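Long-range contacts in extracellular solute-binding protein family 5 (Brucella melitensis, PDB 4ONY), which probably binds peptides or related solutes in the periplasm and delivers them to an ABC transporter for import: residues A[437-442]-A[466-471]; A[480-485]-A[514-519]; A[309-314]-A[559-564]; A[424-429]-A[459-464]; A[333-338]-A[349-354]. All blocks are in the same frame, centred on the assembly; numbering follows the deposited sequence.

Overall arrangement
All five contacts reach one mixed sheet whose strands run in the order 350-351, 557-562, 310-315, 484-489, 435-440, 462-467. Contact 3 is buried between inner strands and mostly apolar; contact 5 lies beside it, their centres about 8 Å apart, where Arg351 reaches Pro559 from the edge strand. At the other edge, contact 1 pairs strands 435-440 and 462-467 and carries a hydroxyl pair and a salt bridge toward the surface. Contact 2, also buried, packs aromatic rings at the start of strand 484-489. Contact 4 shares strand 462-467 with contact 1 but sits farthest out, about 37 Å from the chain centre, with mainly backbone chemistry.

Contact 1. Residues A[437-442]-A[466-471]; sequences EIMTRS and HTVDDA
Thr440 places OG1 between its backbone N and carbonyl carbon (chi1 51°), and Thr467 sets its own OG1 beside the backbone N (chi1 -76°); the two hydroxyls thereby meet at 2.7 Å, OG1 to OG1, with either able to donate. The side chains cross at about a right angle on one face of a parallel strand pair, the two strands of a beta-alpha-beta unit whose connecting helix 443-458 covers this face through Glu446. The backbone ladder runs from His466 N to Ile438 O (2.9 Å), through Thr440 N to His466 O (3.0 Å), to Val468 N on Thr440 O (3.1 Å). On the other face, Met439 and His466 point the same way, and Met439 CG rests on Val468 CG2 at 3.9 Å, with Tyr473 of helix 470-478 also touching Met439. Glu437, extended beyond CG, brings OE2 within 3.6 Å of His466 CB, its carboxylate 18° from the imidazole plane; its other oxygen, OE1, forms a salt bridge with Arg476. Beyond the strand ends, Arg441 and Asp470 lie side by side, pointing the same way. Gln474 is a second partner of the arginine. The carboxylate meets the guanidinium at its edge, in plane, through a salt bridge from Arg441 NH1 to Asp470 OD1 of 3.1 Å.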
# COMPACT_ATOMS: atom_id res chain seq x y z
N GLU A 437 -19.06 6.24 22.15
CA GLU A 437 -18.10 5.18 22.42
C GLU A 437 -17.00 5.10 21.35
O GLU A 437 -17.28 5.12 20.14
CB GLU A 437 -18.83 3.82 22.45
CG GLU A 437 -17.95 2.60 22.66
CD GLU A 437 -18.74 1.34 22.48
OE1 GLU A 437 -18.87 0.84 21.36
OE2 GLU A 437 -19.22 0.79 23.48
N ILE A 438 -15.76 4.95 21.78
CA ILE A 438 -14.68 4.57 20.87
C ILE A 438 -14.36 3.07 21.06
O ILE A 438 -13.92 2.66 22.17
CB ILE A 438 -13.41 5.39 21.09
CG1 ILE A 438 -13.71 6.90 20.94
CG2 ILE A 438 -12.34 4.99 20.08
CD1 ILE A 438 -12.53 7.80 21.25
N MET A 439 -14.61 2.27 20.03
CA MET A 439 -14.31 0.84 20.08
C MET A 439 -12.85 0.68 19.64
O MET A 439 -12.45 1.06 18.49
CB MET A 439 -15.23 0.04 19.17
CG MET A 439 -15.02 -1.48 19.26
SD MET A 439 -16.21 -2.51 18.33
CE MET A 439 -15.82 -2.00 16.59
N THR A 440 -12.05 0.09 20.52
CA THR A 440 -10.61 -0.10 20.28
C THR A 440 -10.21 -1.56 20.24
O THR A 440 -10.86 -2.40 20.86
CB THR A 440 -9.80 0.55 21.38
OG1 THR A 440 -10.28 0.11 22.64
CG2 THR A 440 -9.92 2.02 21.30
N ARG A 441 -9.15 -1.89 19.50
CA ARG A 441 -8.76 -3.33 19.40
C ARG A 441 -7.54 -3.74 20.17
O ARG A 441 -7.22 -4.93 20.16
CB ARG A 441 -8.53 -3.85 17.98
CG ARG A 441 -8.57 -2.90 16.84
CD ARG A 441 -7.75 -3.51 15.70
NE ARG A 441 -8.33 -3.24 14.37
CZ ARG A 441 -8.87 -4.15 13.54
NH1 ARG A 441 -8.96 -5.46 13.85
NH2 ARG A 441 -9.34 -3.73 12.37
N SER A 442 -6.81 -2.80 20.76
CA SER A 442 -5.47 -3.08 21.31
C SER A 442 -5.04 -2.02 22.30
O SER A 442 -5.61 -0.92 22.32
CB SER A 442 -4.40 -3.13 20.23
OG SER A 442 -4.11 -1.81 19.76
N HIS A 466 -14.04 1.29 24.77
CA HIS A 466 -14.42 -0.09 24.97
C HIS A 466 -13.52 -0.99 24.11
O HIS A 466 -13.61 -0.93 22.88
CB HIS A 466 -15.88 -0.19 24.54
CG HIS A 466 -16.47 -1.54 24.80
ND1 HIS A 466 -16.98 -2.34 23.79
CD2 HIS A 466 -16.59 -2.25 25.93
CE1 HIS A 466 -17.38 -3.49 24.30
NE2 HIS A 466 -17.17 -3.45 25.60
N THR A 467 -12.64 -1.75 24.73
CA THR A 467 -11.78 -2.67 23.98
C THR A 467 -12.47 -4.00 23.75
O THR A 467 -13.04 -4.58 24.66
CB THR A 467 -10.40 -2.92 24.64
OG1 THR A 467 -9.59 -1.78 24.41
CG2 THR A 467 -9.63 -4.10 23.93
N VAL A 468 -12.43 -4.46 22.50
CA VAL A 468 -13.12 -5.67 22.05
C VAL A 468 -12.05 -6.54 21.37
O VAL A 468 -11.17 -6.02 20.67
CB VAL A 468 -14.29 -5.27 21.11
CG1 VAL A 468 -15.06 -6.47 20.57
CG2 VAL A 468 -15.28 -4.37 21.83
N ASP A 469 -12.08 -7.84 21.59
CA ASP A 469 -11.11 -8.73 20.98
C ASP A 469 -11.34 -8.79 19.48
O ASP A 469 -12.42 -8.43 18.99
CB ASP A 469 -11.21 -10.13 21.58
CG ASP A 469 -10.70 -10.20 23.01
OD1 ASP A 469 -9.65 -9.56 23.29
OD2 ASP A 469 -11.33 -10.91 23.83
N ASP A 470 -10.34 -9.28 18.77
CA ASP A 470 -10.33 -9.19 17.31
C ASP A 470 -11.58 -9.76 16.60
O ASP A 470 -12.14 -9.11 15.73
CB ASP A 470 -9.07 -9.81 16.72
CG ASP A 470 -8.99 -9.59 15.21
OD1 ASP A 470 -8.98 -8.41 14.77
OD2 ASP A 470 -9.05 -10.59 14.46
N ALA A 471 -11.98 -10.98 16.92
CA ALA A 471 -13.12 -11.57 16.22
C ALA A 471 -14.43 -10.78 16.48
O ALA A 471 -15.21 -10.57 15.59
CB ALA A 471 -13.28 -13.02 16.61

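Contact 2. Residues A[480-485]-A[514-519]; sequences FDYDMI and FNFAGV
A type I beta turn from Asn515 to Gly518 packs against the turn that links helix 470-478 to strand 484-489, where Phe480 closes the helix in a Schellman motif. Tyr482 CG stands between its backbone N and carbonyl carbon (chi1 52°), and the ring's OH donates to Phe516 O at 2.7 Å, in the carbonyl plane and on a lone pair, approaching from the side of the C=O at 112°. The same hydroxyl lies 3.3 Å from Phe516 CB, at the edge of the phenyl ring. Its tyrosine ring is sandwiched within its own segment: Ile485 CG2 sits 3.7 Å above one face and Phe480 O covers the opposite one, both toward the rim. Phe480 and Phe516 cross at about a right angle, CE1 of the former 4.2 Å from CD1 of the latter, while Ile485 CD1 reaches Phe516 CB. Leu477 of helix 470-478 touches Tyr482, Ile485 and Phe516. The Asn515 side chain spans the turn, OD1 accepting from Val519 N and ND2 donating to Val519 O, each at 2.8 Å. Arg318 forms a cation-pi contact with Phe480, and its NH2 is hydrogen-bonded to Asn515 O. Such a Schellman ending is a common way for a helix to pass into a following strand.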
# COMPACT_ATOMS: atom_id res chain seq x y z
N PHE A 480 -21.27 -2.27 10.88
CA PHE A 480 -21.08 -0.86 11.21
C PHE A 480 -21.65 -0.55 12.60
O PHE A 480 -22.21 0.52 12.81
CB PHE A 480 -21.69 0.03 10.12
CG PHE A 480 -21.19 -0.33 8.74
CD1 PHE A 480 -19.84 -0.29 8.44
CD2 PHE A 480 -22.08 -0.76 7.74
CE1 PHE A 480 -19.36 -0.67 7.19
CE2 PHE A 480 -21.61 -1.12 6.47
CZ PHE A 480 -20.25 -1.08 6.20
N ASP A 481 -21.46 -1.48 13.55
CA ASP A 481 -22.00 -1.34 14.91
C ASP A 481 -21.00 -0.63 15.87
O ASP A 481 -20.35 -1.27 16.67
CB ASP A 481 -22.44 -2.70 15.46
CG ASP A 481 -23.06 -2.58 16.83
OD1 ASP A 481 -23.37 -1.44 17.27
OD2 ASP A 481 -23.21 -3.63 17.45
N TYR A 482 -20.83 0.68 15.69
CA TYR A 482 -19.91 1.49 16.49
C TYR A 482 -20.23 2.99 16.26
O TYR A 482 -20.83 3.36 15.25
CB TYR A 482 -18.44 1.20 16.13
CG TYR A 482 -18.17 1.31 14.64
CD1 TYR A 482 -17.93 2.53 14.04
CD2 TYR A 482 -18.19 0.17 13.83
CE1 TYR A 482 -17.72 2.63 12.67
CE2 TYR A 482 -17.99 0.26 12.47
CZ TYR A 482 -17.75 1.50 11.89
OH TYR A 482 -17.59 1.57 10.54
N ASP A 483 -19.80 3.83 17.21
CA ASP A 483 -19.83 5.27 17.06
C ASP A 483 -18.54 5.70 16.36
O ASP A 483 -18.58 6.38 15.33
CB ASP A 483 -19.92 5.97 18.43
CG ASP A 483 -21.24 5.71 19.13
OD1 ASP A 483 -22.25 5.46 18.43
OD2 ASP A 483 -21.26 5.76 20.38
N MET A 484 -17.41 5.31 16.93
CA MET A 484 -16.09 5.71 16.45
C MET A 484 -15.12 4.55 16.62
O MET A 484 -15.26 3.75 17.62
CB MET A 484 -15.61 6.93 17.25
CG MET A 484 -14.21 7.41 16.86
SD MET A 484 -13.67 8.92 17.69
CE MET A 484 -14.65 10.15 16.84
N ILE A 485 -14.19 4.41 15.67
CA ILE A 485 -13.10 3.44 15.73
C ILE A 485 -11.82 4.13 15.26
O ILE A 485 -11.88 5.27 14.77
CB ILE A 485 -13.33 2.21 14.77
CG1 ILE A 485 -13.60 2.68 13.33
CG2 ILE A 485 -14.49 1.33 15.26
CD1 ILE A 485 -13.79 1.57 12.29
N PHE A 514 -15.88 -1.50 3.02
CA PHE A 514 -14.81 -0.78 3.74
C PHE A 514 -15.18 0.70 3.96
O PHE A 514 -14.30 1.54 4.29
CB PHE A 514 -13.48 -0.91 2.98
CG PHE A 514 -13.03 -2.35 2.84
CD1 PHE A 514 -12.40 -2.99 3.91
CD2 PHE A 514 -13.30 -3.08 1.70
CE1 PHE A 514 -12.03 -4.33 3.83
CE2 PHE A 514 -12.94 -4.42 1.61
CZ PHE A 514 -12.31 -5.05 2.68
N ASN A 515 -16.45 1.03 3.77
CA ASN A 515 -16.88 2.44 3.95
C ASN A 515 -17.25 2.65 5.41
O ASN A 515 -18.43 2.74 5.77
CB ASN A 515 -18.08 2.71 3.04
CG ASN A 515 -18.46 4.19 2.95
OD1 ASN A 515 -18.05 5.04 3.75
ND2 ASN A 515 -19.21 4.50 1.93
N PHE A 516 -16.24 2.69 6.26
CA PHE A 516 -16.49 2.72 7.71
C PHE A 516 -17.14 3.99 8.20
O PHE A 516 -17.85 3.94 9.18
CB PHE A 516 -15.18 2.42 8.45
CG PHE A 516 -14.60 1.08 8.06
CD1 PHE A 516 -15.34 -0.10 8.20
CD2 PHE A 516 -13.35 0.99 7.56
CE1 PHE A 516 -14.82 -1.34 7.84
CE2 PHE A 516 -12.82 -0.25 7.19
CZ PHE A 516 -13.54 -1.39 7.35
N ALA A 517 -16.90 5.12 7.54
CA ALA A 517 -17.56 6.37 7.93
C ALA A 517 -18.98 6.52 7.39
O ALA A 517 -19.74 7.40 7.86
CB ALA A 517 -16.76 7.58 7.50
N GLY A 518 -19.38 5.65 6.45
CA GLY A 518 -20.69 5.75 5.83
C GLY A 518 -20.80 6.95 4.89
O GLY A 518 -21.81 7.63 4.88
N VAL A 519 -19.74 7.21 4.12
CA VAL A 519 -19.78 8.31 3.14
C VAL A 519 -20.78 7.98 2.03
O VAL A 519 -20.77 6.84 1.51
CB VAL A 519 -18.38 8.54 2.56
CG1 VAL A 519 -18.40 9.69 1.56
CG2 VAL A 519 -17.42 8.85 3.68

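Contact 3. Residues A[309-314]-A[559-564]; sequences DMLGFV and PLYHLP
Leu560 packs between Leu311 and Phe313 with both methyls. CD2 lies 3.8 Å from Phe313 CE2, whereas CD1 stands 4.1 Å above the plane of the Phe313 ring, offset toward its rim, and also meets Leu311 CG. CG of Leu560 rests 3.8 Å from Gly312 CA. Leu311 runs side by side with Tyr561, pointing the same way, and its CD2 approaches Tyr561 CE1 at 4.0 Å. Met310 bends at chi2 (55°) and chi3 (71°), which lays SD and CE alongside Pro559 CB, SD at 4.0 Å. The backbones that carry these side chains form an antiparallel pair, neighbouring strands 310-315 and 557-562 inside the mixed sheet, with Met310 and Pro559 on the face opposite to Leu560 and Phe313. Gly312 and Pro559 make the non-hydrogen-bonded pair, their CA atoms 4.3 Å apart, and Leu560 N donates to Leu311 O at 2.8 Å. Past Leu560 the strands are bridged by a water that donates to Asp309 O and Tyr561 O and accepts from Leu311 N, the last at 3.1 Å. Farther out, Tyr452 of helix 443-458 stacks on Phe313, and Ile448 of that helix touches both Phe313 and Tyr561. On the far side of strand 557-562, Leu560 pairs by backbone hydrogen bonding with Thr352 of the neighbouring edge segment.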
# COMPACT_ATOMS: atom_id res chain seq x y z
N ASP A 309 0.18 5.71 4.58
CA ASP A 309 -1.14 5.16 4.81
C ASP A 309 -1.87 6.05 5.83
O ASP A 309 -1.27 6.51 6.81
CB ASP A 309 -1.03 3.73 5.34
CG ASP A 309 -0.64 2.72 4.27
OD1 ASP A 309 -0.61 3.03 3.03
OD2 ASP A 309 -0.40 1.59 4.67
N MET A 310 -3.15 6.29 5.60
CA MET A 310 -3.98 6.96 6.62
C MET A 310 -4.15 6.10 7.88
O MET A 310 -4.36 4.88 7.81
CB MET A 310 -5.35 7.27 6.04
CG MET A 310 -6.33 7.96 6.98
SD MET A 310 -5.87 9.49 7.79
CE MET A 310 -5.90 10.57 6.35
N LEU A 311 -4.01 6.75 9.03
CA LEU A 311 -4.49 6.27 10.30
C LEU A 311 -5.32 7.44 10.87
O LEU A 311 -4.84 8.56 10.93
CB LEU A 311 -3.33 5.94 11.27
CG LEU A 311 -3.72 5.54 12.69
CD1 LEU A 311 -4.52 4.25 12.73
CD2 LEU A 311 -2.48 5.36 13.55
N GLY A 312 -6.53 7.16 11.30
CA GLY A 312 -7.38 8.20 11.87
C GLY A 312 -8.48 7.66 12.74
O GLY A 312 -8.78 6.45 12.66
N PHE A 313 -9.10 8.54 13.54
CA PHE A 313 -10.36 8.18 14.18
C PHE A 313 -11.42 8.34 13.12
O PHE A 313 -11.37 9.28 12.33
CB PHE A 313 -10.68 9.06 15.36
CG PHE A 313 -9.78 8.88 16.53
CD1 PHE A 313 -9.89 7.76 17.34
CD2 PHE A 313 -8.86 9.86 16.87
CE1 PHE A 313 -9.09 7.60 18.46
CE2 PHE A 313 -8.06 9.71 18.03
CZ PHE A 313 -8.19 8.57 18.82
N VAL A 314 -12.33 7.39 13.05
CA VAL A 314 -13.38 7.35 12.06
C VAL A 314 -14.72 7.59 12.70
O VAL A 314 -15.09 6.92 13.65
CB VAL A 314 -13.43 6.01 11.31
CG1 VAL A 314 -14.47 6.08 10.21
CG2 VAL A 314 -12.09 5.72 10.63
N PRO A 559 -7.65 12.81 11.14
CA PRO A 559 -6.39 12.21 10.69
C PRO A 559 -5.35 12.27 11.82
O PRO A 559 -5.23 13.29 12.52
CB PRO A 559 -6.03 13.08 9.49
CG PRO A 559 -6.60 14.44 9.80
CD PRO A 559 -7.88 14.15 10.56
N LEU A 560 -4.59 11.19 11.99
CA LEU A 560 -3.65 11.10 13.10
C LEU A 560 -2.24 11.38 12.62
O LEU A 560 -1.90 12.55 12.42
CB LEU A 560 -3.81 9.75 13.81
CG LEU A 560 -5.12 9.61 14.59
CD1 LEU A 560 -5.35 8.21 15.19
CD2 LEU A 560 -5.20 10.67 15.67
N TYR A 561 -1.43 10.34 12.37
CA TYR A 561 -0.02 10.53 12.18
C TYR A 561 0.64 9.34 11.49
O TYR A 561 0.06 8.25 11.38
CB TYR A 561 0.66 10.80 13.54
CG TYR A 561 0.18 9.84 14.61
CD1 TYR A 561 0.58 8.51 14.61
CD2 TYR A 561 -0.70 10.25 15.55
CE1 TYR A 561 0.10 7.62 15.56
CE2 TYR A 561 -1.15 9.39 16.51
CZ TYR A 561 -0.76 8.08 16.51
OH TYR A 561 -1.24 7.26 17.48
N HIS A 562 1.84 9.58 11.02
CA HIS A 562 2.61 8.63 10.23
C HIS A 562 4.07 8.93 10.47
O HIS A 562 4.43 10.03 10.97
CB HIS A 562 2.28 8.81 8.73
CG HIS A 562 2.73 10.12 8.17
ND1 HIS A 562 2.03 11.30 8.37
CD2 HIS A 562 3.84 10.47 7.49
CE1 HIS A 562 2.70 12.32 7.85
NE2 HIS A 562 3.80 11.83 7.30
N LEU A 563 4.93 8.01 10.06
CA LEU A 563 6.37 8.20 10.19
C LEU A 563 6.88 8.90 8.94
O LEU A 563 6.67 8.42 7.89
CB LEU A 563 7.05 6.82 10.35
CG LEU A 563 6.84 6.17 11.71
CD1 LEU A 563 7.51 4.82 11.73
CD2 LEU A 563 7.37 7.05 12.83
N PRO A 564 7.57 10.02 9.07
CA PRO A 564 8.00 10.69 7.86
C PRO A 564 9.22 10.07 7.12
O PRO A 564 9.45 10.40 5.95
CB PRO A 564 8.36 12.08 8.36
CG PRO A 564 8.79 11.88 9.78
CD PRO A 564 7.90 10.78 10.28
O HOH W 1 -1.44 8.39 8.70

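Contact 4. Residues A[424-429]-A[459-464]; sequences GMAIDP and LGIAVE
Ala426 points its methyl at the turn formed by Leu459, Gly460 and Ile461, whereas the Ile461 side chain sets off away from the 424-429 segment. They still meet, because Ile461 CG1 lies beside its backbone N (chi1 -55°), 3.9 Å from Ala426 CB. That methyl also sits 3.5 Å from Leu459 O. Between them Gly460 comes close to the strand: its O accepts from Ala426 N at 3.0 Å, a nearly straight N-H...O of 171° with the donor well above the carbonyl plane. Gly424 O stands 3.6 Å from Gly460 CA, on the side where a side chain would collide with the strand, and the positive phi (84°) also favours glycine. Gly460 is the C-prime residue of the Schellman motif that ends helix 443-458. Leu459 packs on helix 404-416, Ile461 turns to Phe434 and Phe436, and the small hairpin of strands 420-422 and 425-427 thus abuts the passage from helix 443-458 into edge strand 462-467.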
# COMPACT_ATOMS: atom_id res chain seq x y z
N GLY A 424 -21.37 20.99 33.77
CA GLY A 424 -20.36 21.39 32.80
C GLY A 424 -20.41 20.27 31.75
O GLY A 424 -19.54 19.40 31.69
N MET A 425 -21.49 20.27 30.98
CA MET A 425 -21.69 19.29 29.96
C MET A 425 -21.95 19.97 28.64
O MET A 425 -22.54 21.03 28.56
CB MET A 425 -22.88 18.40 30.27
CG MET A 425 -22.64 17.46 31.44
SD MET A 425 -24.08 16.46 31.72
CE MET A 425 -25.18 17.67 32.46
N ALA A 426 -21.50 19.31 27.59
CA ALA A 426 -21.94 19.63 26.24
C ALA A 426 -23.26 18.94 26.01
O ALA A 426 -23.37 17.72 26.19
CB ALA A 426 -20.94 19.13 25.25
N ILE A 427 -24.27 19.70 25.59
CA ILE A 427 -25.60 19.18 25.38
C ILE A 427 -25.89 19.20 23.88
O ILE A 427 -25.83 20.26 23.23
CB ILE A 427 -26.63 20.06 26.08
CG1 ILE A 427 -26.34 20.24 27.59
CG2 ILE A 427 -28.01 19.50 25.88
CD1 ILE A 427 -26.20 18.95 28.35
N ASP A 428 -26.27 18.03 23.34
CA ASP A 428 -26.54 17.94 21.90
C ASP A 428 -27.87 18.59 21.49
O ASP A 428 -28.63 19.05 22.34
CB ASP A 428 -26.36 16.50 21.36
CG ASP A 428 -27.52 15.58 21.67
OD1 ASP A 428 -28.65 16.01 21.95
OD2 ASP A 428 -27.26 14.37 21.67
N PRO A 429 -28.14 18.67 20.17
CA PRO A 429 -29.33 19.41 19.78
C PRO A 429 -30.62 18.73 20.15
O PRO A 429 -31.65 19.39 20.08
CB PRO A 429 -29.23 19.48 18.25
CG PRO A 429 -27.78 19.30 17.95
CD PRO A 429 -27.29 18.35 19.01
N LEU A 459 -14.33 19.69 27.04
CA LEU A 459 -15.49 20.40 26.50
C LEU A 459 -16.87 19.91 26.99
O LEU A 459 -17.89 20.27 26.44
CB LEU A 459 -15.49 20.34 24.96
CG LEU A 459 -15.10 21.65 24.28
CD1 LEU A 459 -13.61 21.78 24.36
CD2 LEU A 459 -15.52 21.65 22.82
N GLY A 460 -16.88 19.04 27.98
CA GLY A 460 -18.09 18.48 28.50
C GLY A 460 -18.62 17.27 27.75
O GLY A 460 -19.80 16.92 27.91
N ILE A 461 -17.77 16.61 26.98
CA ILE A 461 -18.20 15.44 26.22
C ILE A 461 -17.76 14.12 26.90
O ILE A 461 -16.60 13.96 27.21
CB ILE A 461 -17.64 15.49 24.80
CG1 ILE A 461 -18.04 16.81 24.15
CG2 ILE A 461 -18.11 14.28 23.99
CD1 ILE A 461 -17.37 17.04 22.83
N ALA A 462 -18.68 13.20 27.11
CA ALA A 462 -18.37 11.97 27.78
C ALA A 462 -18.04 10.88 26.71
O ALA A 462 -18.83 10.58 25.83
CB ALA A 462 -19.54 11.54 28.64
N VAL A 463 -16.87 10.29 26.80
CA VAL A 463 -16.46 9.29 25.86
C VAL A 463 -16.14 8.00 26.54
O VAL A 463 -15.39 8.00 27.47
CB VAL A 463 -15.19 9.77 25.14
CG1 VAL A 463 -14.68 8.73 24.17
CG2 VAL A 463 -15.46 11.07 24.43
N GLU A 464 -16.72 6.89 26.09
CA GLU A 464 -16.44 5.56 26.64
C GLU A 464 -15.44 4.84 25.74
O GLU A 464 -15.60 4.84 24.53
CB GLU A 464 -17.74 4.76 26.74
CG GLU A 464 -18.84 5.45 27.57
CD GLU A 464 -20.22 4.93 27.28
OE1 GLU A 464 -20.47 4.10 26.36
OE2 GLU A 464 -21.13 5.40 27.97

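Contact 5. Residues A[333-338]-A[349-354]; sequences LLFDFE and YRRTQS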
# COMPACT_ATOMS: atom_id res chain seq x y z
N LEU A 333 -11.09 19.06 15.75
CA LEU A 333 -10.13 20.09 16.17
C LEU A 333 -9.53 19.77 17.54
O LEU A 333 -8.48 20.31 17.90
CB LEU A 333 -10.84 21.46 16.24
CG LEU A 333 -11.41 22.00 14.95
CD1 LEU A 333 -12.31 23.19 15.25
CD2 LEU A 333 -10.31 22.36 13.97
N LEU A 334 -10.20 18.89 18.31
CA LEU A 334 -9.82 18.69 19.70
C LEU A 334 -8.68 17.68 19.95
O LEU A 334 -8.11 17.65 21.06
CB LEU A 334 -11.03 18.30 20.52
CG LEU A 334 -12.11 19.36 20.54
CD1 LEU A 334 -13.32 18.82 21.23
CD2 LEU A 334 -11.62 20.62 21.26
N PHE A 335 -8.35 16.87 18.94
CA PHE A 335 -7.23 15.98 19.09
C PHE A 335 -5.90 16.78 19.17
O PHE A 335 -5.61 17.60 18.29
CB PHE A 335 -7.15 14.96 17.99
CG PHE A 335 -5.93 14.07 18.14
CD1 PHE A 335 -5.86 13.18 19.19
CD2 PHE A 335 -4.86 14.17 17.26
CE1 PHE A 335 -4.74 12.40 19.37
CE2 PHE A 335 -3.75 13.38 17.44
CZ PHE A 335 -3.68 12.50 18.49
N ASP A 336 -5.14 16.59 20.25
CA ASP A 336 -3.87 17.30 20.46
C ASP A 336 -2.72 16.43 20.04
O ASP A 336 -2.18 15.66 20.83
CB ASP A 336 -3.73 17.79 21.91
CG ASP A 336 -2.54 18.71 22.10
OD1 ASP A 336 -1.62 18.69 21.25
OD2 ASP A 336 -2.54 19.44 23.12
N PHE A 337 -2.34 16.54 18.77
CA PHE A 337 -1.28 15.72 18.26
C PHE A 337 0.06 16.08 18.90
O PHE A 337 0.89 15.19 19.16
CB PHE A 337 -1.12 15.81 16.74
CG PHE A 337 0.13 15.13 16.25
CD1 PHE A 337 0.29 13.77 16.40
CD2 PHE A 337 1.16 15.85 15.66
CE1 PHE A 337 1.47 13.13 15.99
CE2 PHE A 337 2.32 15.22 15.21
CZ PHE A 337 2.48 13.85 15.37
N GLU A 338 0.31 17.36 19.10
CA GLU A 338 1.62 17.79 19.56
C GLU A 338 1.89 17.27 20.98
O GLU A 338 2.99 16.80 21.27
CB GLU A 338 1.80 19.30 19.46
CG GLU A 338 1.96 19.83 18.04
CD GLU A 338 0.72 19.65 17.18
OE1 GLU A 338 -0.40 19.93 17.68
OE2 GLU A 338 0.85 19.21 15.99
N TYR A 349 6.74 11.03 15.20
CA TYR A 349 5.71 11.09 14.19
C TYR A 349 5.55 12.50 13.60
O TYR A 349 6.02 13.50 14.16
CB TYR A 349 4.36 10.61 14.73
CG TYR A 349 4.18 9.14 14.96
CD1 TYR A 349 4.19 8.26 13.91
CD2 TYR A 349 3.94 8.63 16.22
CE1 TYR A 349 4.00 6.90 14.09
CE2 TYR A 349 3.75 7.29 16.42
CZ TYR A 349 3.78 6.44 15.35
OH TYR A 349 3.59 5.13 15.55
N ARG A 350 4.88 12.55 12.46
CA ARG A 350 4.45 13.76 11.84
C ARG A 350 2.97 13.65 11.63
O ARG A 350 2.43 12.56 11.33
CB ARG A 350 5.18 13.99 10.48
CG ARG A 350 5.75 15.41 10.29
CD ARG A 350 7.27 15.61 10.63
NE ARG A 350 7.64 15.16 12.00
CZ ARG A 350 8.86 15.24 12.57
NH1 ARG A 350 9.06 14.75 13.79
NH2 ARG A 350 9.89 15.80 11.94
N ARG A 351 2.30 14.79 11.71
CA ARG A 351 0.85 14.82 11.59
C ARG A 351 0.42 14.44 10.16
O ARG A 351 0.98 14.93 9.19
CB ARG A 351 0.32 16.24 11.88
CG ARG A 351 -1.22 16.28 12.00
CD ARG A 351 -1.73 15.60 13.27
NE ARG A 351 -3.18 15.34 13.25
CZ ARG A 351 -4.13 16.13 13.80
NH1 ARG A 351 -3.83 17.26 14.41
NH2 ARG A 351 -5.39 15.75 13.75
N THR A 352 -0.58 13.60 10.05
CA THR A 352 -1.15 13.25 8.75
C THR A 352 -2.27 14.25 8.49
O THR A 352 -3.10 14.53 9.36
CB THR A 352 -1.72 11.82 8.78
OG1 THR A 352 -0.65 10.86 8.97
CG2 THR A 352 -2.45 11.52 7.50
N GLN A 353 -2.31 14.78 7.29
CA GLN A 353 -3.32 15.76 6.91
C GLN A 353 -4.21 15.34 5.69
O GLN A 353 -5.31 15.77 5.61
CB GLN A 353 -2.64 17.08 6.53
CG GLN A 353 -1.68 17.63 7.58
CD GLN A 353 -1.14 18.97 7.16
OE1 GLN A 353 -1.82 19.96 7.13
NE2 GLN A 353 0.08 18.97 6.72
N SER A 354 -3.67 14.56 4.76
CA SER A 354 -4.31 14.20 3.50
C SER A 354 -4.50 12.68 3.44
O SER A 354 -3.70 11.94 4.03
CB SER A 354 -3.37 14.58 2.36
OG SER A 354 -3.77 14.11 1.07
O HOH W 2 -5.99 18.36 15.75
O HOH W 3 -1.21 18.98 14.29
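Phe337 lays one ring face against the start of the Arg351 side chain, with Arg351 CA 3.9 Å above the ring plane and offset toward its rim. The two side chains slide past each other in opposite directions, and Arg351 CD comes to 3.5 Å from both CB and CG of Phe337. Arg351 is bent at chi2 (70°), which sets CD over the base of the phenyl group. At the far end of that ring, CZ meets Tyr349 CB at 3.8 Å, the two side chains crossing at about a right angle. Phe335 comes to the guanidinium with its edge: CD2 lies 3.9 Å above the guanidinium plane, and the planes are 79° apart. Waters at the guanidinium edge complete the link: one accepts from Arg351 NH1 (2.8 Å) and donates to Phe335 O, another accepts from NH1 and lies 2.7 Å from Glu338 OE2. Arg351 NH2 bonds to Pro559 O of strand 557-562, next to strand 350-351 in the sheet. Helix 337-344, with Asp336 as its N-cap, is thus joined to the sheet edge by an arginine whose alkyl part packs on an aromatic ring; Glu338 OE2, 5.3 Å from Arg351 NH1 and linked through a water, would be expected to stabilise the charged guanidinium.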